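PDB 6FIG: receptor-like protein kinase ANXUR1 from Arabidopsis thaliana, which is a malectin-like receptor kinase involved in plant reproduction, whose extracellular part, described here, carries tandem malectin-like domains and probably senses signals outside the cell. Local coordinates for residues S106-A110 against A111-Q115; M178-K181 against T182-L185; I244-A247 against D248-K251; N305-A308 against Q309-T313. One frame throughout, in Å; residues are numbered along the deposited sequence.

Contact 1. Residues S106-A110 against A111-Q115. With NAG (2-acetamido-2-deoxy-beta-D-glucopyranose), chain C.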
loop_
_atom_site.group_PDB
_atom_site.type_symbol
_atom_site.label_atom_id
_atom_site.label_comp_id
_atom_site.label_asym_id
_atom_site.label_seq_id
_atom_site.Cartn_x
_atom_site.Cartn_y
_atom_site.Cartn_z
ATOM N N SER A 106 -6.023 25.954 16.244
ATOM C CA SER A 106 -6.604 26.737 17.335
ATOM C C SER A 106 -7.205 27.989 16.728
ATOM O O SER A 106 -6.530 28.664 15.935
ATOM C CB SER A 106 -5.557 27.108 18.389
ATOM O OG SER A 106 -6.113 27.883 19.451
ATOM N N ASN A 107 -8.465 28.273 17.040
ATOM C CA ASN A 107 -9.198 29.373 16.398
ATOM C C ASN A 107 -9.152 29.307 14.864
ATOM O O ASN A 107 -9.099 30.331 14.171
ATOM C CB ASN A 107 -8.630 30.710 16.874
ATOM C CG ASN A 107 -9.523 31.878 16.509
ATOM O OD1 ASN A 107 -10.726 31.863 16.763
ATOM N ND2 ASN A 107 -8.933 32.889 15.896
ATOM N N PHE A 108 -9.204 28.091 14.350
ATOM C CA PHE A 108 -8.983 27.809 12.937
ATOM C C PHE A 108 -10.210 28.102 12.096
ATOM O O PHE A 108 -11.287 27.537 12.336
ATOM C CB PHE A 108 -8.581 26.352 12.788
ATOM C CG PHE A 108 -8.594 25.845 11.375
ATOM C CD1 PHE A 108 -7.745 26.398 10.419
ATOM C CD2 PHE A 108 -9.432 24.786 11.010
ATOM C CE1 PHE A 108 -7.737 25.922 9.126
ATOM C CE2 PHE A 108 -9.441 24.313 9.704
ATOM C CZ PHE A 108 -8.572 24.880 8.761
ATOM N N SER A 109 -10.031 28.975 11.102
ATOM C CA SER A 109 -11.056 29.296 10.119
ATOM C C SER A 109 -10.629 28.706 8.787
ATOM O O SER A 109 -9.744 29.247 8.106
ATOM C CB SER A 109 -11.237 30.806 9.962
ATOM O OG SER A 109 -12.178 31.097 8.926
ATOM N N ALA A 110 -11.264 27.609 8.406
ATOM C CA ALA A 110 -11.046 27.020 7.092
ATOM C C ALA A 110 -11.436 27.989 5.965
ATOM O O ALA A 110 -10.740 28.080 4.938
ATOM C CB ALA A 110 -11.834 25.734 6.959
ATOM N N ALA A 111 -12.529 28.716 6.177
ATOM C CA ALA A 111 -13.045 29.667 5.185
ATOM C C ALA A 111 -12.002 30.739 4.876
ATOM O O ALA A 111 -11.631 30.934 3.715
ATOM C CB ALA A 111 -14.339 30.296 5.677
ATOM N N ILE A 112 -11.500 31.394 5.921
ATOM C CA ILE A 112 -10.483 32.449 5.763
ATOM C C ILE A 112 -9.173 31.913 5.176
ATOM O O ILE A 112 -8.554 32.561 4.309
ATOM C CB ILE A 112 -10.228 33.186 7.110
ATOM C CG1 ILE A 112 -11.468 33.991 7.503
ATOM C CG2 ILE A 112 -9.019 34.110 7.029
ATOM C CD1 ILE A 112 -11.461 34.486 8.934
ATOM N N THR A 113 -8.745 30.747 5.641
ATOM C CA THR A 113 -7.514 30.138 5.133
ATOM C C THR A 113 -7.641 29.843 3.636
ATOM O O THR A 113 -6.729 30.170 2.866
ATOM C CB THR A 113 -7.139 28.884 5.934
ATOM O OG1 THR A 113 -7.095 29.228 7.324
ATOM C CG2 THR A 113 -5.775 28.334 5.488
ATOM N N CYS A 114 -8.773 29.272 3.232
ATOM C CA CYS A 114 -9.057 28.973 1.821
ATOM C C CYS A 114 -9.091 30.226 0.950
ATOM O O CYS A 114 -8.516 30.235 -0.142
ATOM C CB CYS A 114 -10.357 28.182 1.681
ATOM S SG CYS A 114 -10.101 26.436 2.076
ATOM N N GLN A 115 -9.727 31.283 1.446
ATOM C CA GLN A 115 -9.777 32.566 0.722
ATOM C C GLN A 115 -8.366 33.136 0.500
ATOM O O GLN A 115 -8.026 33.540 -0.618
ATOM C CB GLN A 115 -10.639 33.564 1.481
ATOM C CG GLN A 115 -10.981 34.830 0.707
ATOM C CD GLN A 115 -11.857 35.773 1.510
ATOM O OE1 GLN A 115 -12.116 35.545 2.697
ATOM N NE2 GLN A 115 -12.319 36.841 0.870
HETATM C C1 NAG C . -9.623 34.090 15.471
HETATM C C2 NAG C . -9.166 35.275 16.309
HETATM C C3 NAG C . -9.709 36.587 15.749
HETATM C C4 NAG C . -9.448 36.700 14.251
HETATM C C5 NAG C . -9.990 35.471 13.532
HETATM C C6 NAG C . -9.724 35.479 12.028
HETATM C C7 NAG C . -8.866 34.653 18.671
HETATM C C8 NAG C . -9.569 34.498 19.986
HETATM N N2 NAG C . -9.637 35.077 17.669
HETATM O O3 NAG C . -9.124 37.694 16.439
HETATM O O4 NAG C . -10.120 37.884 13.780
HETATM O O5 NAG C . -9.373 34.307 14.084
HETATM O O6 NAG C . -8.317 35.441 11.776
HETATM O O7 NAG C . -7.682 34.422 18.558
#

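Contact 2. Residues M178-K181 against T182-L185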
loop_
_atom_site.group_PDB
_atom_site.type_symbol
_atom_site.label_atom_id
_atom_site.label_comp_id
_atom_site.label_asym_id
_atom_site.label_seq_id
_atom_site.Cartn_x
_atom_site.Cartn_y
_atom_site.Cartn_z
ATOM N N MET A 178 19.372 21.276 15.798
ATOM C CA MET A 178 18.029 21.135 16.366
ATOM C C MET A 178 17.683 19.664 16.234
ATOM O O MET A 178 17.874 19.082 15.177
ATOM C CB MET A 178 16.965 21.918 15.578
ATOM C CG MET A 178 16.922 23.423 15.774
ATOM S SD MET A 178 16.739 24.021 17.458
ATOM C CE MET A 178 15.039 23.613 17.846
ATOM N N ASP A 179 17.174 19.067 17.305
ATOM C CA ASP A 179 16.769 17.646 17.282
ATOM C C ASP A 179 15.300 17.466 16.939
ATOM O O ASP A 179 14.449 17.889 17.703
ATOM C CB ASP A 179 17.072 16.995 18.620
ATOM C CG ASP A 179 17.000 15.486 18.567
ATOM O OD1 ASP A 179 16.745 14.925 17.475
ATOM O OD2 ASP A 179 17.234 14.870 19.619
ATOM N N ALA A 180 15.003 16.825 15.803
ATOM C CA ALA A 180 13.614 16.583 15.382
ATOM C C ALA A 180 13.180 15.139 15.602
ATOM O O ALA A 180 12.003 14.826 15.350
ATOM C CB ALA A 180 13.424 16.956 13.930
ATOM N N LYS A 181 14.070 14.283 16.120
ATOM C CA LYS A 181 13.737 12.866 16.285
ATOM C C LYS A 181 12.443 12.627 17.069
ATOM O O LYS A 181 11.677 11.726 16.730
ATOM C CB LYS A 181 14.897 12.103 16.929
ATOM C CG LYS A 181 14.642 10.640 17.226
ATOM C CD LYS A 181 14.404 9.847 15.954
ATOM C CE LYS A 181 14.141 8.378 16.243
ATOM N NZ LYS A 181 15.229 7.725 16.998
ATOM N N THR A 182 12.195 13.420 18.110
ATOM C CA THR A 182 10.990 13.248 18.927
ATOM C C THR A 182 10.082 14.480 18.851
ATOM O O THR A 182 9.233 14.688 19.732
ATOM C CB THR A 182 11.327 12.922 20.395
ATOM O OG1 THR A 182 12.219 13.917 20.896
ATOM C CG2 THR A 182 11.976 11.529 20.522
ATOM N N ALA A 183 10.225 15.261 17.793
ATOM C CA ALA A 183 9.399 16.435 17.587
ATOM C C ALA A 183 8.079 16.052 16.927
ATOM O O ALA A 183 7.998 15.039 16.222
ATOM C CB ALA A 183 10.129 17.453 16.743
ATOM N N ASN A 184 7.072 16.878 17.162
ATOM C CA ASN A 184 5.847 16.871 16.374
ATOM C C ASN A 184 5.999 17.936 15.325
ATOM O O ASN A 184 6.452 19.049 15.649
ATOM C CB ASN A 184 4.642 17.145 17.267
ATOM C CG ASN A 184 4.492 16.095 18.336
ATOM O OD1 ASN A 184 4.217 14.915 18.027
ATOM N ND2 ASN A 184 4.706 16.484 19.596
ATOM N N LEU A 185 5.698 17.601 14.070
ATOM C CA LEU A 185 5.965 18.491 12.956
ATOM C C LEU A 185 4.703 18.704 12.169
ATOM O O LEU A 185 3.848 17.807 12.107
ATOM C CB LEU A 185 7.021 17.896 12.016
ATOM C CG LEU A 185 8.353 17.435 12.600
ATOM C CD1 LEU A 185 9.131 16.644 11.539
ATOM C CD2 LEU A 185 9.168 18.616 13.031
HETATM O O HOH W 1 13.492 15.677 19.199
#

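Contact 3. Residues I244-A247 against D248-K251. With CA (calcium ion), chain H.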
loop_
_atom_site.group_PDB
_atom_site.type_symbol
_atom_site.label_atom_id
_atom_site.label_comp_id
_atom_site.label_asym_id
_atom_site.label_seq_id
_atom_site.Cartn_x
_atom_site.Cartn_y
_atom_site.Cartn_z
ATOM N N ILE A 244 12.303 8.152 2.263
ATOM C CA ILE A 244 12.625 9.566 2.337
ATOM C C ILE A 244 11.929 10.345 1.224
ATOM O O ILE A 244 11.324 11.375 1.468
ATOM C CB ILE A 244 14.156 9.802 2.333
ATOM C CG1 ILE A 244 14.758 9.392 3.695
ATOM C CG2 ILE A 244 14.510 11.214 1.969
ATOM C CD1 ILE A 244 14.429 10.324 4.858
ATOM N N ALA A 245 11.998 9.824 0.003
ATOM C CA ALA A 245 11.353 10.487 -1.146
ATOM C C ALA A 245 11.397 9.525 -2.325
ATOM O O ALA A 245 12.338 8.744 -2.442
ATOM C CB ALA A 245 12.071 11.768 -1.510
ATOM N N PRO A 246 10.387 9.579 -3.195
ATOM C CA PRO A 246 10.358 8.689 -4.332
ATOM C C PRO A 246 11.381 9.027 -5.403
ATOM O O PRO A 246 11.881 10.168 -5.501
ATOM C CB PRO A 246 8.930 8.860 -4.878
ATOM C CG PRO A 246 8.542 10.216 -4.463
ATOM C CD PRO A 246 9.203 10.443 -3.140
ATOM N N ALA A 247 11.704 8.025 -6.204
ATOM C CA ALA A 247 12.788 8.158 -7.187
ATOM C C ALA A 247 12.579 9.322 -8.140
ATOM O O ALA A 247 13.544 9.998 -8.524
ATOM C CB ALA A 247 12.970 6.879 -7.971
ATOM N N ASP A 248 11.326 9.584 -8.500
ATOM C CA ASP A 248 11.037 10.662 -9.436
ATOM C C ASP A 248 11.434 12.047 -8.944
ATOM O O ASP A 248 11.750 12.901 -9.785
ATOM C CB ASP A 248 9.582 10.622 -9.921
ATOM C CG ASP A 248 9.374 9.625 -11.090
ATOM O OD1 ASP A 248 10.342 9.106 -11.700
ATOM O OD2 ASP A 248 8.219 9.350 -11.435
ATOM N N ILE A 249 11.473 12.281 -7.626
ATOM C CA ILE A 249 11.982 13.544 -7.098
ATOM C C ILE A 249 13.421 13.756 -7.570
ATOM O O ILE A 249 13.783 14.853 -8.046
ATOM C CB ILE A 249 11.961 13.552 -5.541
ATOM C CG1 ILE A 249 10.510 13.595 -5.050
ATOM C CG2 ILE A 249 12.822 14.665 -4.945
ATOM C CD1 ILE A 249 9.771 14.864 -5.387
ATOM N N TYR A 250 14.219 12.706 -7.445
ATOM C CA TYR A 250 15.655 12.775 -7.723
ATOM C C TYR A 250 15.977 12.800 -9.213
ATOM O O TYR A 250 17.078 13.214 -9.584
ATOM C CB TYR A 250 16.361 11.636 -6.984
ATOM C CG TYR A 250 16.177 11.738 -5.494
ATOM C CD1 TYR A 250 16.712 12.800 -4.782
ATOM C CD2 TYR A 250 15.417 10.811 -4.797
ATOM C CE1 TYR A 250 16.541 12.910 -3.422
ATOM C CE2 TYR A 250 15.245 10.908 -3.424
ATOM C CZ TYR A 250 15.768 11.979 -2.746
ATOM O OH TYR A 250 15.608 12.097 -1.389
ATOM N N LYS A 251 15.025 12.413 -10.066
ATOM C CA LYS A 251 15.245 12.411 -11.524
ATOM C C LYS A 251 14.966 13.749 -12.220
ATOM O O LYS A 251 15.130 13.861 -13.449
ATOM C CB LYS A 251 14.415 11.300 -12.192
ATOM C CG LYS A 251 14.858 9.917 -11.775
ATOM C CD LYS A 251 13.950 8.820 -12.333
ATOM C CE LYS A 251 14.338 7.471 -11.741
ATOM N NZ LYS A 251 13.439 6.346 -12.166
HETATM CA CA CA H . 12.861 17.027 -8.760
#

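Contact 4. Residues N305-A308 against Q309-T313. With NAG (2-acetamido-2-deoxy-beta-D-glucopyranose), chain D; NAG (2-acetamido-2-deoxy-beta-D-glucopyranose), chain B.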
loop_
_atom_site.group_PDB
_atom_site.type_symbol
_atom_site.label_atom_id
_atom_site.label_comp_id
_atom_site.label_asym_id
_atom_site.label_seq_id
_atom_site.Cartn_x
_atom_site.Cartn_y
_atom_site.Cartn_z
ATOM N N ASN A 305 18.330 34.932 4.281
ATOM C CA ASN A 305 19.527 35.770 4.133
ATOM C C ASN A 305 20.728 35.342 4.975
ATOM O O ASN A 305 21.731 36.063 5.012
ATOM C CB ASN A 305 19.194 37.254 4.375
ATOM C CG ASN A 305 18.083 37.752 3.473
ATOM O OD1 ASN A 305 17.956 37.316 2.318
ATOM N ND2 ASN A 305 17.265 38.672 3.992
ATOM N N ARG A 306 20.661 34.168 5.599
ATOM C CA ARG A 306 21.739 33.655 6.418
ATOM C C ARG A 306 22.360 32.439 5.732
ATOM O O ARG A 306 21.745 31.809 4.873
ATOM C CB ARG A 306 21.208 33.288 7.782
ATOM C CG ARG A 306 20.685 34.506 8.530
ATOM C CD ARG A 306 19.816 34.070 9.673
ATOM N NE ARG A 306 20.619 33.519 10.755
ATOM C CZ ARG A 306 20.140 33.106 11.924
ATOM N NH1 ARG A 306 18.831 33.151 12.181
ATOM N NH2 ARG A 306 20.987 32.645 12.846
ATOM N N THR A 307 23.583 32.120 6.131
ATOM C CA THR A 307 24.391 31.104 5.450
ATOM C C THR A 307 23.996 29.701 5.880
ATOM O O THR A 307 24.047 29.369 7.070
ATOM C CB THR A 307 25.908 31.362 5.699
ATOM O OG1 THR A 307 26.297 32.570 5.047
ATOM C CG2 THR A 307 26.769 30.220 5.157
ATOM N N ALA A 308 23.569 28.884 4.916
ATOM C CA ALA A 308 23.360 27.464 5.121
ATOM C C ALA A 308 24.567 26.641 4.645
ATOM O O ALA A 308 25.015 25.724 5.339
ATOM C CB ALA A 308 22.089 27.021 4.425
ATOM N N GLN A 309 25.075 26.949 3.449
ATOM C CA GLN A 309 26.347 26.392 2.964
ATOM C C GLN A 309 26.996 27.492 2.207
ATOM O O GLN A 309 26.433 27.972 1.212
ATOM C CB GLN A 309 26.164 25.274 1.946
ATOM C CG GLN A 309 25.604 23.982 2.391
ATOM C CD GLN A 309 26.314 23.250 3.521
ATOM O OE1 GLN A 309 27.500 23.350 3.775
ATOM N NE2 GLN A 309 25.543 22.468 4.191
ATOM N N ALA A 310 28.170 27.920 2.637
ATOM C CA ALA A 310 28.864 28.943 1.897
ATOM C C ALA A 310 30.303 28.986 2.340
ATOM O O ALA A 310 30.777 28.012 2.941
ATOM C CB ALA A 310 28.163 30.291 2.058
ATOM N N ASP A 311 31.001 30.076 2.019
ATOM C CA ASP A 311 32.370 30.282 2.473
ATOM C C ASP A 311 33.225 29.108 1.971
ATOM O O ASP A 311 33.170 28.797 0.781
ATOM C CB ASP A 311 32.376 30.494 4.000
ATOM C CG ASP A 311 31.393 31.585 4.437
ATOM O OD1 ASP A 311 31.484 32.712 3.900
ATOM O OD2 ASP A 311 30.541 31.323 5.305
ATOM N N THR A 312 33.983 28.444 2.845
ATOM C CA THR A 312 34.847 27.335 2.418
ATOM C C THR A 312 34.137 25.982 2.413
ATOM O O THR A 312 34.753 24.969 2.083
ATOM C CB THR A 312 36.118 27.239 3.303
ATOM O OG1 THR A 312 35.734 26.918 4.651
ATOM C CG2 THR A 312 36.877 28.543 3.272
ATOM N N THR A 313 32.848 25.950 2.759
ATOM C CA THR A 313 32.061 24.724 2.714
ATOM C C THR A 313 30.770 24.932 1.905
ATOM O O THR A 313 29.673 24.715 2.410
ATOM C CB THR A 313 31.749 24.209 4.140
ATOM O OG1 THR A 313 31.186 25.265 4.916
ATOM C CG2 THR A 313 33.038 23.734 4.829
HETATM C C1 NAG D . 23.247 38.945 1.045
HETATM C C2 NAG D . 23.924 38.985 2.402
HETATM C C3 NAG D . 23.203 40.032 3.243
HETATM C C4 NAG D . 23.185 41.396 2.540
HETATM C C5 NAG D . 22.750 41.288 1.070
HETATM C C6 NAG D . 23.051 42.568 0.294
HETATM C C7 NAG D . 24.918 36.824 3.060
HETATM C C8 NAG D . 24.694 35.550 3.824
HETATM N N2 NAG D . 23.900 37.693 3.076
HETATM O O3 NAG D . 23.856 40.138 4.512
HETATM O O4 NAG D . 22.300 42.276 3.256
HETATM O O5 NAG D . 23.414 40.204 0.401
HETATM O O6 NAG D . 24.362 42.501 -0.285
HETATM O O7 NAG D . 25.967 37.026 2.467
HETATM C C1 NAG B . 22.191 35.969 -3.083
HETATM C C2 NAG B . 22.991 37.221 -3.378
HETATM C C3 NAG B . 23.791 37.664 -2.157
HETATM C C4 NAG B . 22.949 37.667 -0.892
HETATM C C5 NAG B . 22.290 36.305 -0.725
HETATM C C6 NAG B . 21.471 36.122 0.549
HETATM C C7 NAG B . 23.746 37.379 -5.717
HETATM C C8 NAG B . 24.768 36.878 -6.707
HETATM N N2 NAG B . 23.876 36.877 -4.486
HETATM O O3 NAG B . 24.297 38.978 -2.392
HETATM O O4 NAG B . 23.794 37.899 0.239
HETATM O O5 NAG B . 21.460 36.129 -1.865
HETATM O O6 NAG B . 20.279 36.912 0.512
HETATM O O7 NAG B . 22.876 38.185 -6.033
#

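Contact 1. Residues S106-A110 against A111-Q115
S109 is the N-cap of helix 110-117: its side chain caps the first turn, and its carbonyl accepts the first helical bond. With OG anti to the backbone N (chi1 176°), the hydroxyl swings beside the carbonyl carbon and accepts from I112 N, S109 OG to I112 N being 3.1 Å. The tight part lies at the carbonyl: S109 O takes T113 N at 3.1 Å and T113 OG1 at 2.8 Å, the two donors arriving from opposite faces of the carbonyl plane. That second bond fixes the rotation of the threonine side chain. F108 crosses T113 at about a right angle, CE1 lying 3.8 Å from T113 OG1, while A110 N sits 3.8 Å above the centre of the ring. Beyond it, F80 and F95 enclose the phenylalanine in the buried core. The sugar side is looser. N107 carries a glycan through its ND2, 1.4 Å from NAG C1, and only the CD1 end of I112 approaches that sugar, 3.7 Å from NAG C6. Y146 OH also bonds the sugar, and N382 holds the backbone at N107 and S109. The arrangement is a serine N-cap at the start of an alpha-helix, directly following a G1 beta bulge at the end of edge strand 102-108 and an N-glycosylation site.

Contact 2. Residues M178-K181 against T182-L185
A180 and A183 face each other across a type I beta turn, their methyl groups 4.4 Å apart from CB to CB, and an Asx turn at D179 overlaps its start. The two methyls lie on the buried side, where A180 touches F165 and I281 and A183 touches M372. At the two corners, K181 leaves away from 182-185 and T182 away from 178-181. K181 CG stands anti to the backbone N (chi1 177°), which puts it beside the carbonyl carbon, K181 CB still lying 3.2 Å from T182 N; the lysine chain bends at chi2 and chi4. T182 CG2 is beside its own backbone N, 3.7 Å from K181 C. The turn is closed by A183 N, which donates to A180 O at 3.1 Å; the donor stands well above the carbonyl plane, 69° out of it. D179 comes in from the strand side: its OD1 accepts from K181 N at 3.1 Å, again from above the plane of the flat group, so the carboxylate holds the backbone where strand 177-179 gives way to the turn. Outside the turn, R73 NH2 bonds both K181 O and A183 O, tying the corner to strand 73-80, and D373 receives N184 N. One water joins the strand end to the turn, donating to D179 O at 2.8 Å and accepting from T182 N, also at 2.8 Å.

Contact 3. Residues I244-A247 against D248-K251
The backbone leaves an extended A245-P246 pair and winds into a short, weakly bonded helix, with I249 N reaching P246 O at 3.0 Å from well above the carbonyl plane. A247 O is the next acceptor, but its bonds from Y250 N and K251 N are both weak and strongly bent. Over the start of this turn lies Y250. Its CG is anti to the carbonyl carbon (chi1 -61°), which carries the ring back along the preceding residues, and A245 CB rests 3.8 Å from Y250 CE2. A245 O lies at the ring edge, near its plane, and I249 CG2 lies over one face. The hydroxyl end passes I244, whose CG2 comes within 3.6 Å of Y250 OH; the polar partner of that hydroxyl is H285 ND1 on strand 278-287. On a different flank, I249 CG1 packs against the proline ring, 3.9 Å from P246 CD, and also nears A245 CB. K251 runs out extended beyond CG, its CE 4.1 Å from A247 CB, and the lysine packs on K27 of the second subunit. Apolar packing thus accompanies a turn in which the bonds to A247 O are weak. I249 O, 2.5 Å from the calcium ion, is one of six atoms binding it, with N192, V193, T252 and N365 among the other contributors to this calcium site of the malectin-like fold.

Contact 4. Residues N305-A308 against Q309-T313
T307 CG2 presses on A310 CB at 3.4 Å, tighter than the usual van der Waals spacing for two carbons. The methyl branch is the one that does the touching: it stands anti to the backbone N, while OG1 takes the place beside that N (chi1 -67°). D311 adds one further approach, its carboxylate oxygen OD2 lying 3.9 Å from T307 CG2. The hydroxyl branch looks to the sugar instead, T307 OG1 being 3.6 Å from the acetamido methyl C8 of NAG (chain D). Round this first shell the backbone sets the positions. A308 and Q309 both face I301, a classic beta bulge that turns the chain away from short strand 306-307, and backbone bonds tie both residues to I301. Further on, a type II' beta turn from A310 to T313, with D311 as its second residue, is closed by T313 N on A310 O at 2.9 Å. Strand 299-303 backs the bulge, with A308 on I301 and I303; T307 and A310 lie on Y302 and N300 of the same strand. At the other end, N305 O accepts a weak bond of 3.3 Å from N2 of NAG (chain D), and Q348 OE1 also bonds the glycan. Across the bulge the protein therefore meets itself by methyl contact, whereas its polar backbone atom at N305 is turned to the sugar: a closely packed methyl corner, edged by the carboxylate of D311, beside a glycan whose bond to N305 O is weak.

From the N terminus the four contacts follow in series, with no nesting or crossing, each turning the chain over a few residues. Contact 1 carries it from edge strand 102-108 into helix 110-117. Contact 2 closes the tight loop between strands 177-179 and 185-192, its nearest atoms about 13 Å from those of contact 1. Contact 3 leads from a long loop through helix 247-250 to strand 252-255; it and contact 1 lie on opposite sides of the chain's centre, their centres about 32 Å apart. Contact 4 takes the chain off outermost strand 306-307 of the four-stranded antiparallel sheet, toward helix 317-321. Contacts 1 and 4 adjoin separate glycans, contact 3 a calcium ion.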